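Local coordinates for protein putative superoxide reductase (Thermotoga maritima, PDB 3QZB) that probably reduces superoxide to hydrogen peroxide at a mononuclear iron centre, using electrons delivered by rubredoxin, at residues V30-A35 with V51-P56; N59-H64 with G97-A102; W67-F72 with V83-F88; N116-I121 with K138-E143. All coordinates share one frame; numbering follows the deposited sequence.

Interaction 1 of 4, residues V30-A35 with V51-P56; sequences VPVIEA and VGKEIP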
loop_
_atom_site.group_PDB
_atom_site.type_symbol
_atom_site.label_atom_id
_atom_site.label_comp_id
_atom_site.label_asym_id
_atom_site.label_seq_id
_atom_site.Cartn_x
_atom_site.Cartn_y
_atom_site.Cartn_z
ATOM N N VAL A 30 -19.178 2.195 8.558
ATOM C CA VAL A 30 -18.555 3.421 9.063
ATOM C C VAL A 30 -17.260 3.061 9.815
ATOM O O VAL A 30 -17.272 2.238 10.752
ATOM C CB VAL A 30 -19.501 4.178 9.992
ATOM C CG1 VAL A 30 -18.759 5.373 10.595
ATOM C CG2 VAL A 30 -20.799 4.578 9.238
ATOM N N PRO A 31 -16.128 3.716 9.478
ATOM C CA PRO A 31 -14.894 3.472 10.267
ATOM C C PRO A 31 -14.988 4.287 11.551
ATOM O O PRO A 31 -15.195 5.498 11.489
ATOM C CB PRO A 31 -13.792 3.930 9.322
ATOM C CG PRO A 31 -14.409 5.009 8.501
ATOM C CD PRO A 31 -15.879 4.583 8.315
ATOM N N VAL A 32 -14.869 3.629 12.687
ATOM C CA VAL A 32 -15.036 4.256 13.975
ATOM C C VAL A 32 -13.673 4.517 14.629
ATOM O O VAL A 32 -12.879 3.592 14.778
ATOM C CB VAL A 32 -15.911 3.426 14.914
ATOM C CG1 VAL A 32 -16.022 4.115 16.291
ATOM C CG2 VAL A 32 -17.306 3.214 14.273
ATOM N N ILE A 33 -13.407 5.789 14.923
ATOM C CA ILE A 33 -12.150 6.241 15.527
ATOM C C ILE A 33 -12.258 6.195 17.052
ATOM O O ILE A 33 -13.253 6.700 17.611
ATOM C CB ILE A 33 -11.867 7.690 15.115
ATOM C CG1 ILE A 33 -11.639 7.807 13.596
ATOM C CG2 ILE A 33 -10.585 8.199 15.850
ATOM C CD1 ILE A 33 -11.816 9.216 13.056
ATOM N N GLU A 34 -11.257 5.628 17.701
ATOM C CA GLU A 34 -11.073 5.754 19.151
ATOM C C GLU A 34 -9.715 6.409 19.376
ATOM O O GLU A 34 -8.689 5.856 19.019
ATOM C CB GLU A 34 -11.102 4.404 19.797
ATOM C CG GLU A 34 -12.439 3.720 19.654
ATOM C CD GLU A 34 -12.399 2.294 20.173
ATOM O OE1 GLU A 34 -12.445 2.105 21.417
ATOM O OE2 GLU A 34 -12.320 1.348 19.379
ATOM N N ALA A 35 -9.748 7.591 19.963
ATOM C CA ALA A 35 -8.517 8.348 20.234
ATOM C C ALA A 35 -8.848 9.280 21.396
ATOM O O ALA A 35 -9.982 9.718 21.526
ATOM C CB ALA A 35 -8.094 9.169 18.989
ATOM N N VAL A 51 -13.834 -0.979 11.441
ATOM C CA VAL A 51 -15.082 -1.070 10.626
ATOM C C VAL A 51 -15.826 -2.310 11.165
ATOM O O VAL A 51 -15.254 -3.330 11.433
ATOM C CB VAL A 51 -14.752 -1.208 9.131
ATOM C CG1 VAL A 51 -16.022 -1.418 8.299
ATOM C CG2 VAL A 51 -13.995 0.041 8.633
ATOM N N GLY A 52 -17.133 -2.143 11.285
ATOM C CA GLY A 52 -18.001 -3.227 11.710
ATOM C C GLY A 52 -17.978 -3.247 13.192
ATOM O O GLY A 52 -18.107 -4.301 13.758
ATOM N N LYS A 53 -17.788 -2.064 13.794
ATOM C CA LYS A 53 -17.600 -1.871 15.211
ATOM C C LYS A 53 -18.778 -2.366 16.072
ATOM O O LYS A 53 -18.608 -3.155 16.995
ATOM C CB LYS A 53 -17.317 -0.389 15.493
ATOM C CG LYS A 53 -17.199 -0.010 16.926
ATOM C CD LYS A 53 -15.985 -0.624 17.582
ATOM C CE LYS A 53 -15.810 -0.032 19.001
ATOM N NZ LYS A 53 -14.874 -0.813 19.842
ATOM N N GLU A 54 -19.954 -1.879 15.736
ATOM C CA GLU A 54 -21.196 -2.245 16.385
ATOM C C GLU A 54 -21.991 -3.212 15.552
ATOM O O GLU A 54 -22.547 -4.155 16.094
ATOM C CB GLU A 54 -21.980 -0.989 16.603
ATOM C CG GLU A 54 -21.532 -0.231 17.825
ATOM C CD GLU A 54 -22.386 -0.510 19.033
ATOM O OE1 GLU A 54 -22.525 -1.692 19.408
ATOM O OE2 GLU A 54 -22.941 0.445 19.599
ATOM N N ILE A 55 -22.097 -2.960 14.257
ATOM C CA ILE A 55 -22.800 -3.839 13.335
ATOM C C ILE A 55 -21.746 -4.570 12.532
ATOM O O ILE A 55 -20.974 -3.944 11.814
ATOM C CB ILE A 55 -23.740 -3.092 12.359
ATOM C CG1 ILE A 55 -24.757 -2.259 13.143
ATOM C CG2 ILE A 55 -24.443 -4.119 11.447
ATOM C CD1 ILE A 55 -25.580 -1.344 12.332
ATOM N N PRO A 56 -21.705 -5.889 12.598
ATOM C CA PRO A 56 -20.632 -6.621 11.969
ATOM C C PRO A 56 -20.625 -6.497 10.433
ATOM O O PRO A 56 -21.672 -6.375 9.789
ATOM C CB PRO A 56 -20.896 -8.066 12.361
ATOM C CG PRO A 56 -22.043 -8.115 13.234
ATOM C CD PRO A 56 -22.592 -6.764 13.432
HETATM O O HOH W 1 -18.814 0.248 11.617
HETATM O O HOH W 2 -11.834 -1.080 20.000
#
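Pro-31 meets Val-51 where strand 31-34, an outer strand of the three-stranded sheet of this immunoglobulin-like beta-sandwich, runs beside the end of strand 44-51 and the loop that follows it. Val-51 CG2 lies 4.0 Å from Pro-31 CB, and Ser-125 of strand 119-127 touches both side chains. One residue further on, Val-32 CG2 rests on Lys-53 CB at 3.8 Å, the two side chains crossing at about a right angle; the aliphatic root of the lysine thus serves as an apolar surface for the valine.

Charge takes over at the end of the lysine. A turn about CB-CG (chi2 67°) places CD, and beyond it NZ reaches Glu-34 OE2 at 3.4 Å, a salt bridge whose hydrogen bond is weak. A water reinforces this long pairing: it donates to Glu-34 OE2 and accepts from Lys-53 NZ at 3.1 Å.

Backbone to backbone, the link is indirect. Where the chain turns away at Gly-52, a second water fills in between the two segments, accepting from Gly-52 N at 2.9 Å and donating to Val-30 O at 2.7 Å.

Interaction 2 of 4, residues N59-H64 with G97-A102; sequences NTTEHH and GPNIGA. With FE (Fe (III) ion), chain B.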
loop_
_atom_site.group_PDB
_atom_site.type_symbol
_atom_site.label_atom_id
_atom_site.label_comp_id
_atom_site.label_asym_id
_atom_site.label_seq_id
_atom_site.Cartn_x
_atom_site.Cartn_y
_atom_site.Cartn_z
ATOM N N ASN A 59 -16.447 -10.889 6.240
ATOM C CA ASN A 59 -15.066 -10.993 5.787
ATOM C C ASN A 59 -14.957 -12.311 5.055
ATOM O O ASN A 59 -14.479 -13.315 5.557
ATOM C CB ASN A 59 -14.128 -10.971 6.951
ATOM C CG ASN A 59 -12.689 -10.795 6.529
ATOM O OD1 ASN A 59 -12.367 -10.759 5.323
ATOM N ND2 ASN A 59 -11.797 -10.670 7.527
ATOM N N THR A 60 -15.457 -12.314 3.821
ATOM C CA THR A 60 -15.407 -13.472 2.942
ATOM C C THR A 60 -14.513 -13.165 1.762
ATOM O O THR A 60 -14.158 -12.001 1.506
ATOM C CB THR A 60 -16.819 -13.877 2.453
ATOM O OG1 THR A 60 -17.267 -12.834 1.573
ATOM C CG2 THR A 60 -17.796 -14.080 3.633
ATOM N N THR A 61 -14.204 -14.189 0.955
ATOM C CA THR A 61 -13.423 -13.950 -0.183
ATOM C C THR A 61 -14.114 -12.962 -1.154
ATOM O O THR A 61 -13.483 -12.125 -1.771
ATOM C CB THR A 61 -13.114 -15.307 -0.868
ATOM O OG1 THR A 61 -12.409 -16.198 0.046
ATOM C CG2 THR A 61 -12.313 -15.154 -2.168
ATOM N N GLU A 62 -15.442 -13.052 -1.264
ATOM C CA GLU A 62 -16.215 -12.219 -2.147
ATOM C C GLU A 62 -16.498 -10.813 -1.639
ATOM O O GLU A 62 -16.701 -9.912 -2.453
ATOM C CB GLU A 62 -17.557 -12.927 -2.500
ATOM C CG GLU A 62 -17.395 -14.316 -3.114
ATOM C CD GLU A 62 -17.004 -15.469 -2.128
ATOM O OE1 GLU A 62 -17.107 -15.350 -0.872
ATOM O OE2 GLU A 62 -16.643 -16.566 -2.660
ATOM N N HIS A 63 -16.527 -10.643 -0.310
ATOM C CA HIS A 63 -16.988 -9.383 0.284
ATOM C C HIS A 63 -16.198 -9.137 1.558
ATOM O O HIS A 63 -16.355 -9.849 2.545
ATOM C CB HIS A 63 -18.473 -9.443 0.598
ATOM C CG HIS A 63 -19.035 -8.188 1.185
ATOM N ND1 HIS A 63 -20.172 -8.204 1.949
ATOM C CD2 HIS A 63 -18.587 -6.899 1.180
ATOM C CE1 HIS A 63 -20.414 -6.963 2.365
ATOM N NE2 HIS A 63 -19.461 -6.139 1.910
ATOM N N HIS A 64 -15.433 -8.043 1.587
ATOM C CA HIS A 64 -14.579 -7.739 2.723
ATOM C C HIS A 64 -14.129 -6.307 2.698
ATOM O O HIS A 64 -14.075 -5.667 1.640
ATOM C CB HIS A 64 -13.346 -8.684 2.713
ATOM C CG HIS A 64 -12.601 -8.686 1.395
ATOM N ND1 HIS A 64 -12.747 -9.708 0.484
ATOM C CD2 HIS A 64 -11.743 -7.810 0.829
ATOM C CE1 HIS A 64 -12.000 -9.431 -0.573
ATOM N NE2 HIS A 64 -11.413 -8.273 -0.412
ATOM N N GLY A 97 -10.185 -23.607 -2.364
ATOM C CA GLY A 97 -11.418 -22.896 -2.663
ATOM C C GLY A 97 -11.581 -21.641 -1.871
ATOM O O GLY A 97 -10.908 -21.371 -0.846
ATOM N N PRO A 98 -12.492 -20.754 -2.310
ATOM C CA PRO A 98 -12.775 -19.536 -1.532
ATOM C C PRO A 98 -13.414 -19.930 -0.204
ATOM O O PRO A 98 -14.099 -20.934 -0.093
ATOM C CB PRO A 98 -13.784 -18.767 -2.411
ATOM C CG PRO A 98 -14.443 -19.846 -3.190
ATOM C CD PRO A 98 -13.374 -20.878 -3.472
ATOM N N ASN A 99 -13.121 -19.146 0.816
ATOM C CA ASN A 99 -13.764 -19.314 2.109
ATOM C C ASN A 99 -13.422 -20.606 2.830
ATOM O O ASN A 99 -14.108 -20.942 3.776
ATOM C CB ASN A 99 -15.303 -19.099 2.032
ATOM C CG ASN A 99 -15.606 -17.740 1.497
ATOM O OD1 ASN A 99 -15.190 -16.731 2.109
ATOM N ND2 ASN A 99 -16.315 -17.670 0.398
ATOM N N ILE A 100 -12.368 -21.298 2.414
ATOM C CA ILE A 100 -11.871 -22.417 3.238
ATOM C C ILE A 100 -10.353 -22.254 3.508
ATOM O O ILE A 100 -9.710 -23.194 3.971
ATOM C CB ILE A 100 -12.243 -23.847 2.722
ATOM C CG1 ILE A 100 -11.567 -24.037 1.371
ATOM C CG2 ILE A 100 -13.847 -24.100 2.697
ATOM C CD1 ILE A 100 -11.755 -25.551 0.898
ATOM N N GLY A 101 -9.783 -21.070 3.311
ATOM C CA GLY A 101 -8.385 -20.856 3.659
ATOM C C GLY A 101 -8.170 -20.713 5.176
ATOM O O GLY A 101 -9.110 -20.614 5.994
ATOM N N ALA A 102 -6.910 -20.672 5.547
ATOM C CA ALA A 102 -6.502 -20.716 6.952
ATOM C C ALA A 102 -6.606 -19.387 7.691
ATOM O O ALA A 102 -6.474 -19.423 8.906
ATOM C CB ALA A 102 -5.087 -21.217 7.042
HETATM FE FE FE B . -19.274 -4.036 2.347
HETATM O O HOH W 3 -17.789 -19.241 -1.660
#
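A single side-chain amide, that of Asn-99, joins two irregular loops by using both of its ends at once. Its OD1 accepts from Thr-61 N at 3.0 Å, the donor tilted from the carbonyl plane, while ND2 gives a nearly straight bond (171°) of 2.8 Å to the syn lone pair of Glu-62 OE1, which lies in the amide plane. A water accepts from ND2 and donates to Glu-62 OE2. In return Asn-99 N donates to Thr-61 OG1 at 3.1 Å, a hydroxyl also bonded to His-91 O. Asn-99 sits in the type II turn from Gly-97 to Ile-100, and the preceding Pro-98 lays CB against Glu-62 OE2 at 3.6 Å.

An alanine at Asn-99 would probably leave Thr-61 N and Glu-62 OE1 without these mates and the two loops joined mainly by the backbone bond to Thr-61 OG1.

The gripped loop carries His-63, whose NE2 binds the iron at 2.2 Å alongside His-29, His-57, His-130 and Cys-127. Thr-60 OG1 accepts from His-63 N in an ST motif. One amide bond holds the backbone at Thr-61, the other the carboxylate of Glu-62; together they would probably limit movement of the loop leading into His-63.

Interaction 3 of 4, residues W67-F72 with V83-F88; sequences WIKVFF and VGRYEF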
loop_
_atom_site.group_PDB
_atom_site.type_symbol
_atom_site.label_atom_id
_atom_site.label_comp_id
_atom_site.label_asym_id
_atom_site.label_seq_id
_atom_site.Cartn_x
_atom_site.Cartn_y
_atom_site.Cartn_z
ATOM N N TRP A 67 -9.169 -1.980 3.456
ATOM C CA TRP A 67 -8.233 -1.079 4.150
ATOM C C TRP A 67 -8.938 -0.019 4.914
ATOM O O TRP A 67 -10.082 0.327 4.666
ATOM C CB TRP A 67 -7.161 -0.535 3.175
ATOM C CG TRP A 67 -7.625 0.166 1.924
ATOM C CD1 TRP A 67 -7.557 -0.352 0.664
ATOM C CD2 TRP A 67 -8.243 1.480 1.755
ATOM N NE1 TRP A 67 -7.970 0.545 -0.265
ATOM C CE2 TRP A 67 -8.407 1.685 0.363
ATOM C CE3 TRP A 67 -8.643 2.500 2.611
ATOM C CZ2 TRP A 67 -8.931 2.859 -0.170
ATOM C CZ3 TRP A 67 -9.164 3.652 2.088
ATOM C CH2 TRP A 67 -9.291 3.831 0.712
ATOM N N ILE A 68 -8.149 0.567 5.836
ATOM C CA ILE A 68 -8.414 1.830 6.508
ATOM C C ILE A 68 -7.172 2.693 6.266
ATOM O O ILE A 68 -6.047 2.170 6.360
ATOM C CB ILE A 68 -8.602 1.605 8.005
ATOM C CG1 ILE A 68 -9.955 0.947 8.296
ATOM C CG2 ILE A 68 -8.439 2.933 8.798
ATOM C CD1 ILE A 68 -10.018 0.280 9.660
ATOM N N LYS A 69 -7.363 3.972 5.958
ATOM C CA LYS A 69 -6.266 4.925 6.043
ATOM C C LYS A 69 -6.667 6.024 6.943
ATOM O O LYS A 69 -7.851 6.302 7.158
ATOM C CB LYS A 69 -5.712 5.340 4.671
ATOM C CG LYS A 69 -6.645 6.113 3.804
ATOM C CD LYS A 69 -5.977 6.620 2.522
ATOM C CE LYS A 69 -5.248 5.597 1.670
ATOM N NZ LYS A 69 -6.063 4.384 1.294
ATOM N N VAL A 70 -5.663 6.692 7.531
ATOM C CA VAL A 70 -5.876 7.765 8.479
ATOM C C VAL A 70 -5.111 8.986 7.973
ATOM O O VAL A 70 -3.984 8.878 7.528
ATOM C CB VAL A 70 -5.409 7.375 9.856
ATOM C CG1 VAL A 70 -5.477 8.562 10.873
ATOM C CG2 VAL A 70 -6.213 6.159 10.395
ATOM N N PHE A 71 -5.776 10.129 8.020
ATOM C CA PHE A 71 -5.185 11.421 7.737
ATOM C C PHE A 71 -5.220 12.278 9.017
ATOM O O PHE A 71 -6.127 12.151 9.840
ATOM C CB PHE A 71 -5.936 12.157 6.625
ATOM C CG PHE A 71 -5.768 11.487 5.264
ATOM C CD1 PHE A 71 -4.710 11.832 4.432
ATOM C CD2 PHE A 71 -6.701 10.555 4.819
ATOM C CE1 PHE A 71 -4.541 11.228 3.228
ATOM C CE2 PHE A 71 -6.557 9.938 3.560
ATOM C CZ PHE A 71 -5.489 10.299 2.769
ATOM N N PHE A 72 -4.268 13.194 9.081
ATOM C CA PHE A 72 -4.259 14.228 10.103
ATOM C C PHE A 72 -4.304 15.587 9.407
ATOM O O PHE A 72 -3.498 15.857 8.515
ATOM C CB PHE A 72 -3.033 14.129 10.987
ATOM C CG PHE A 72 -3.023 15.101 12.121
ATOM C CD1 PHE A 72 -3.941 15.007 13.151
ATOM C CD2 PHE A 72 -2.132 16.166 12.175
ATOM C CE1 PHE A 72 -3.959 15.908 14.208
ATOM C CE2 PHE A 72 -2.165 17.052 13.215
ATOM C CZ PHE A 72 -3.058 16.918 14.237
ATOM N N VAL A 83 -1.349 9.739 7.704
ATOM C CA VAL A 83 -0.755 9.063 8.856
ATOM C C VAL A 83 -0.325 7.637 8.499
ATOM O O VAL A 83 0.739 7.184 8.853
ATOM C CB VAL A 83 -1.741 9.074 10.041
ATOM C CG1 VAL A 83 -1.362 8.112 11.159
ATOM C CG2 VAL A 83 -1.903 10.505 10.566
ATOM N N GLY A 84 -1.182 6.936 7.730
ATOM C CA GLY A 84 -0.874 5.586 7.339
ATOM C C GLY A 84 -2.003 4.995 6.510
ATOM O O GLY A 84 -3.072 5.523 6.486
ATOM N N ARG A 85 -1.655 3.886 5.840
ATOM C CA ARG A 85 -2.626 3.036 5.149
ATOM C C ARG A 85 -2.420 1.655 5.719
ATOM O O ARG A 85 -1.269 1.163 5.812
ATOM C CB ARG A 85 -2.408 3.048 3.631
ATOM C CG ARG A 85 -3.348 2.060 2.882
ATOM C CD ARG A 85 -3.143 2.169 1.405
ATOM N NE ARG A 85 -3.698 1.072 0.613
ATOM C CZ ARG A 85 -4.585 1.208 -0.388
ATOM N NH1 ARG A 85 -5.331 2.306 -0.558
ATOM N NH2 ARG A 85 -4.766 0.180 -1.219
ATOM N N TYR A 86 -3.527 1.017 6.110
ATOM C CA TYR A 86 -3.497 -0.252 6.851
ATOM C C TYR A 86 -4.387 -1.244 6.089
ATOM O O TYR A 86 -5.615 -1.066 6.037
ATOM C CB TYR A 86 -4.011 -0.007 8.291
ATOM C CG TYR A 86 -3.363 1.205 8.951
ATOM C CD1 TYR A 86 -2.067 1.111 9.478
ATOM C CD2 TYR A 86 -3.982 2.434 8.928
ATOM C CE1 TYR A 86 -1.411 2.268 10.002
ATOM C CE2 TYR A 86 -3.336 3.551 9.458
ATOM C CZ TYR A 86 -2.081 3.485 9.969
ATOM O OH TYR A 86 -1.508 4.637 10.471
ATOM N N GLU A 87 -3.737 -2.196 5.463
ATOM C CA GLU A 87 -4.394 -3.116 4.562
ATOM C C GLU A 87 -4.680 -4.434 5.268
ATOM O O GLU A 87 -3.798 -4.962 5.941
ATOM C CB GLU A 87 -3.517 -3.362 3.331
ATOM C CG GLU A 87 -3.307 -2.139 2.513
ATOM C CD GLU A 87 -2.543 -2.400 1.247
ATOM O OE1 GLU A 87 -2.210 -3.544 0.911
ATOM O OE2 GLU A 87 -2.217 -1.385 0.558
ATOM N N PHE A 88 -5.852 -4.979 4.995
ATOM C CA PHE A 88 -6.350 -6.234 5.574
ATOM C C PHE A 88 -6.470 -7.206 4.405
ATOM O O PHE A 88 -7.444 -7.046 3.635
ATOM C CB PHE A 88 -7.682 -5.986 6.273
ATOM C CG PHE A 88 -7.645 -4.758 7.151
ATOM C CD1 PHE A 88 -6.728 -4.667 8.217
ATOM C CD2 PHE A 88 -8.479 -3.699 6.925
ATOM C CE1 PHE A 88 -6.684 -3.500 8.983
ATOM C CE2 PHE A 88 -8.384 -2.558 7.693
ATOM C CZ PHE A 88 -7.488 -2.466 8.725
#
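Strands 65-74 and 81-87 form an antiparallel beta hairpin in the sandwich, and the pairing of Trp-67 to Phe-72 with Val-83 to Phe-88 is a buried part of it. Ile-68 and Tyr-86 are a hydrogen-bonded pair, joined by Tyr-86 N to Ile-68 O at 2.8 Å and by the return bond. Further along, Val-83 and Gly-84 both face Val-70 in a classic beta bulge: Val-83 N donates to Val-70 O at 2.8 Å, whereas the bond from Gly-84 N is weak.

The face bearing Ile-68 and Val-70 is mostly apolar and looks into the sandwich. Ile-68 CD1 packs on Phe-88 CE2 at 3.8 Å, and Val-70 CG2 approaches Tyr-86 CE2.

The other face carries the charges, around Trp-67. Arg-85 runs extended from CG to NE and lays its guanidinium over the five-membered ring of Trp-67, CZ lying 3.6 Å from the ring centroid in a cation-pi contact with the planes 34° apart. NE donates to Glu-87 OE2 at 2.9 Å within a salt bridge, in the guanidinium plane. Lys-69 NZ stands only 2.9 Å from Arg-85 NH1, two donors that do not bond. Glu-82 of the fourth subunit pairs with NH1 and accepts from Trp-67 NE1, and Glu-87 of the third subunit pairs with NH2, so this face lies at contacts between subunits.

An alanine at Arg-85 would probably take the guanidinium off the Trp-67 ring and leave three carboxylates, two of them on neighbouring subunits, without this partner. The carboxylates around the arginine probably offset much of the positive charge gathered here.

Interaction 4 of 4, residues N116-I121 with K138-E143; sequences NRSGTI and KITVEE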
loop_
_atom_site.group_PDB
_atom_site.type_symbol
_atom_site.label_atom_id
_atom_site.label_comp_id
_atom_site.label_asym_id
_atom_site.label_seq_id
_atom_site.Cartn_x
_atom_site.Cartn_y
_atom_site.Cartn_z
ATOM N N ASN A 116 2.320 17.350 17.383
ATOM C CA ASN A 116 2.754 18.544 18.069
ATOM C C ASN A 116 1.952 19.761 17.847
ATOM O O ASN A 116 2.276 20.809 18.417
ATOM C CB ASN A 116 4.232 18.733 17.914
ATOM C CG ASN A 116 4.578 18.959 16.514
ATOM O OD1 ASN A 116 4.331 20.029 15.981
ATOM N ND2 ASN A 116 5.154 17.958 15.882
ATOM N N ARG A 117 0.841 19.625 17.128
ATOM C CA ARG A 117 -0.151 20.654 17.033
ATOM C C ARG A 117 -1.539 20.026 16.975
ATOM O O ARG A 117 -1.696 18.939 16.443
ATOM C CB ARG A 117 0.035 21.552 15.757
ATOM C CG ARG A 117 1.461 22.080 15.481
ATOM C CD ARG A 117 1.522 23.317 14.607
ATOM N NE ARG A 117 0.970 23.163 13.262
ATOM C CZ ARG A 117 1.670 22.908 12.157
ATOM N NH1 ARG A 117 2.940 22.506 12.171
ATOM N NH2 ARG A 117 1.060 23.057 11.025
ATOM N N SER A 118 -2.557 20.779 17.397
ATOM C CA SER A 118 -3.940 20.313 17.372
ATOM C C SER A 118 -4.446 20.167 15.949
ATOM O O SER A 118 -3.980 20.826 15.030
ATOM C CB SER A 118 -4.846 21.290 18.092
ATOM O OG SER A 118 -4.451 21.390 19.455
ATOM N N GLY A 119 -5.421 19.291 15.746
ATOM C CA GLY A 119 -5.942 19.043 14.443
ATOM C C GLY A 119 -7.125 18.114 14.466
ATOM O O GLY A 119 -7.777 17.981 15.505
ATOM N N THR A 120 -7.396 17.516 13.313
ATOM C CA THR A 120 -8.496 16.597 13.096
ATOM C C THR A 120 -7.972 15.308 12.535
ATOM O O THR A 120 -7.188 15.302 11.592
ATOM C CB THR A 120 -9.541 17.190 12.176
ATOM O OG1 THR A 120 -9.981 18.446 12.699
ATOM C CG2 THR A 120 -10.759 16.306 12.020
ATOM N N ILE A 121 -8.398 14.189 13.138
ATOM C CA ILE A 121 -8.135 12.832 12.635
ATOM C C ILE A 121 -9.273 12.471 11.664
ATOM O O ILE A 121 -10.437 12.610 12.030
ATOM C CB ILE A 121 -8.069 11.814 13.795
ATOM C CG1 ILE A 121 -6.994 12.160 14.810
ATOM C CG2 ILE A 121 -7.918 10.374 13.247
ATOM C CD1 ILE A 121 -7.171 11.462 16.175
ATOM N N LYS A 138 -11.913 15.581 16.219
ATOM C CA LYS A 138 -10.918 16.541 16.667
ATOM C C LYS A 138 -9.993 15.945 17.727
ATOM O O LYS A 138 -10.440 15.137 18.544
ATOM C CB LYS A 138 -11.627 17.728 17.277
ATOM C CG LYS A 138 -10.824 18.995 17.449
ATOM C CD LYS A 138 -10.677 19.702 16.067
ATOM C CE LYS A 138 -9.769 20.943 16.099
ATOM N NZ LYS A 138 -8.412 20.649 16.722
ATOM N N ILE A 139 -8.738 16.393 17.746
ATOM C CA ILE A 139 -7.798 16.075 18.838
ATOM C C ILE A 139 -7.079 17.378 19.191
ATOM O O ILE A 139 -6.605 18.119 18.328
ATOM C CB ILE A 139 -6.865 14.900 18.516
ATOM C CG1 ILE A 139 -6.058 14.482 19.745
ATOM C CG2 ILE A 139 -6.030 15.217 17.261
ATOM C CD1 ILE A 139 -5.423 13.094 19.607
ATOM N N THR A 140 -7.011 17.622 20.501
ATOM C CA THR A 140 -6.348 18.833 21.013
ATOM C C THR A 140 -4.981 18.400 21.550
ATOM O O THR A 140 -4.855 17.394 22.277
ATOM C CB THR A 140 -7.181 19.436 22.135
ATOM O OG1 THR A 140 -8.447 19.846 21.597
ATOM C CG2 THR A 140 -6.490 20.641 22.755
ATOM N N VAL A 141 -3.939 19.153 21.210
ATOM C CA VAL A 141 -2.585 18.879 21.639
ATOM C C VAL A 141 -2.133 20.072 22.481
ATOM O O VAL A 141 -2.294 21.229 22.075
ATOM C CB VAL A 141 -1.661 18.691 20.425
ATOM C CG1 VAL A 141 -0.243 18.419 20.874
ATOM C CG2 VAL A 141 -2.211 17.536 19.532
ATOM N N GLU A 142 -1.553 19.812 23.620
ATOM C CA GLU A 142 -0.976 20.855 24.469
ATOM C C GLU A 142 0.026 21.674 23.691
ATOM O O GLU A 142 0.769 21.166 22.848
ATOM C CB GLU A 142 -0.307 20.259 25.693
ATOM C CG GLU A 142 -1.265 19.694 26.712
ATOM C CD GLU A 142 -0.682 19.201 27.989
ATOM O OE1 GLU A 142 0.553 19.088 28.088
ATOM O OE2 GLU A 142 -1.485 18.853 28.880
ATOM N N GLU A 143 0.049 22.960 23.950
ATOM C CA GLU A 143 0.937 23.889 23.257
ATOM C C GLU A 143 2.311 23.998 23.879
ATOM O O GLU A 143 2.485 23.650 25.042
ATOM C CB GLU A 143 0.288 25.239 23.174
ATOM C CG GLU A 143 -1.021 25.229 22.410
ATOM C CD GLU A 143 -1.633 26.659 22.419
ATOM O OE1 GLU A 143 -1.200 27.441 21.711
ATOM O OE2 GLU A 143 -2.504 27.042 23.210
ATOM O OXT GLU A 143 3.201 24.479 23.133
HETATM O O HOH W 4 1.167 22.179 20.359
HETATM O O HOH W 5 -1.615 22.569 19.596
#
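Gly-119 O is gripped by two donors that reach it from opposite faces of its carbonyl plane. Ile-139 N gives an almost straight bond (177°) of 2.9 Å, the regular bond of an antiparallel pair, while Lys-138 NZ curls back to 3.0 Å and sits above the plane, with a C=O...N angle of 111°. Bends at chi2 (77°) and chi4 of the lysine, which place CD and NZ, bring the chain back across to Gly-119 on the face that bears Thr-120, and its CD passes Thr-120 OG1 at 3.7 Å. The same NZ forms a salt bridge with Asp-75.

The two strands belong to the hairpin of 119-127 and 131-141. Gly-119 N completes the backbone pair by donating to Ile-139 O. Just before it, ahead of strand 119-127, a side chain takes the place of a carbonyl: Ser-118 OG accepts from Val-141 N at 2.9 Å. One water then links Ser-118 N to Val-141 O, and another donates to both Asn-116 O and Glu-142 O.

Among the apolar side chains, Ile-121 CG1 meets Ile-139 CG2 at 4.0 Å. Val-141 CG2 lies 3.4 Å from Arg-117 O, a buried oxygen with no polar partner in the model. The pairing thus extends ahead of the start of strand 119-127 by changing its chemistry, from backbone bonds to a serine hydroxyl and then to water.

Overall arrangement
The four contacts divide the chain between its iron end and the far end of the sandwich. Interaction 2 includes the iron ligand His-63 in one of its segments, whereas in interaction 1 the Val-51 side chain stays about 7 Å from the metal, and in interaction 3 that of Phe-88 about 12 Å. Interactions 2 and 4 lie on opposite sides of the chain's centre, their centres 39 Å apart. Interaction 3 bridges the rest: Ile-68 CD1 touches Val-51 CG2 of interaction 1 at 4.1 Å, and Phe-72 CE1 packs on Ile-139 CG2 of interaction 4 at 3.8 Å. Interactions 1 and 4 also meet, Ala-35 CB lying 3.7 Å from Ile-121 CD1, so one apolar core runs through all three.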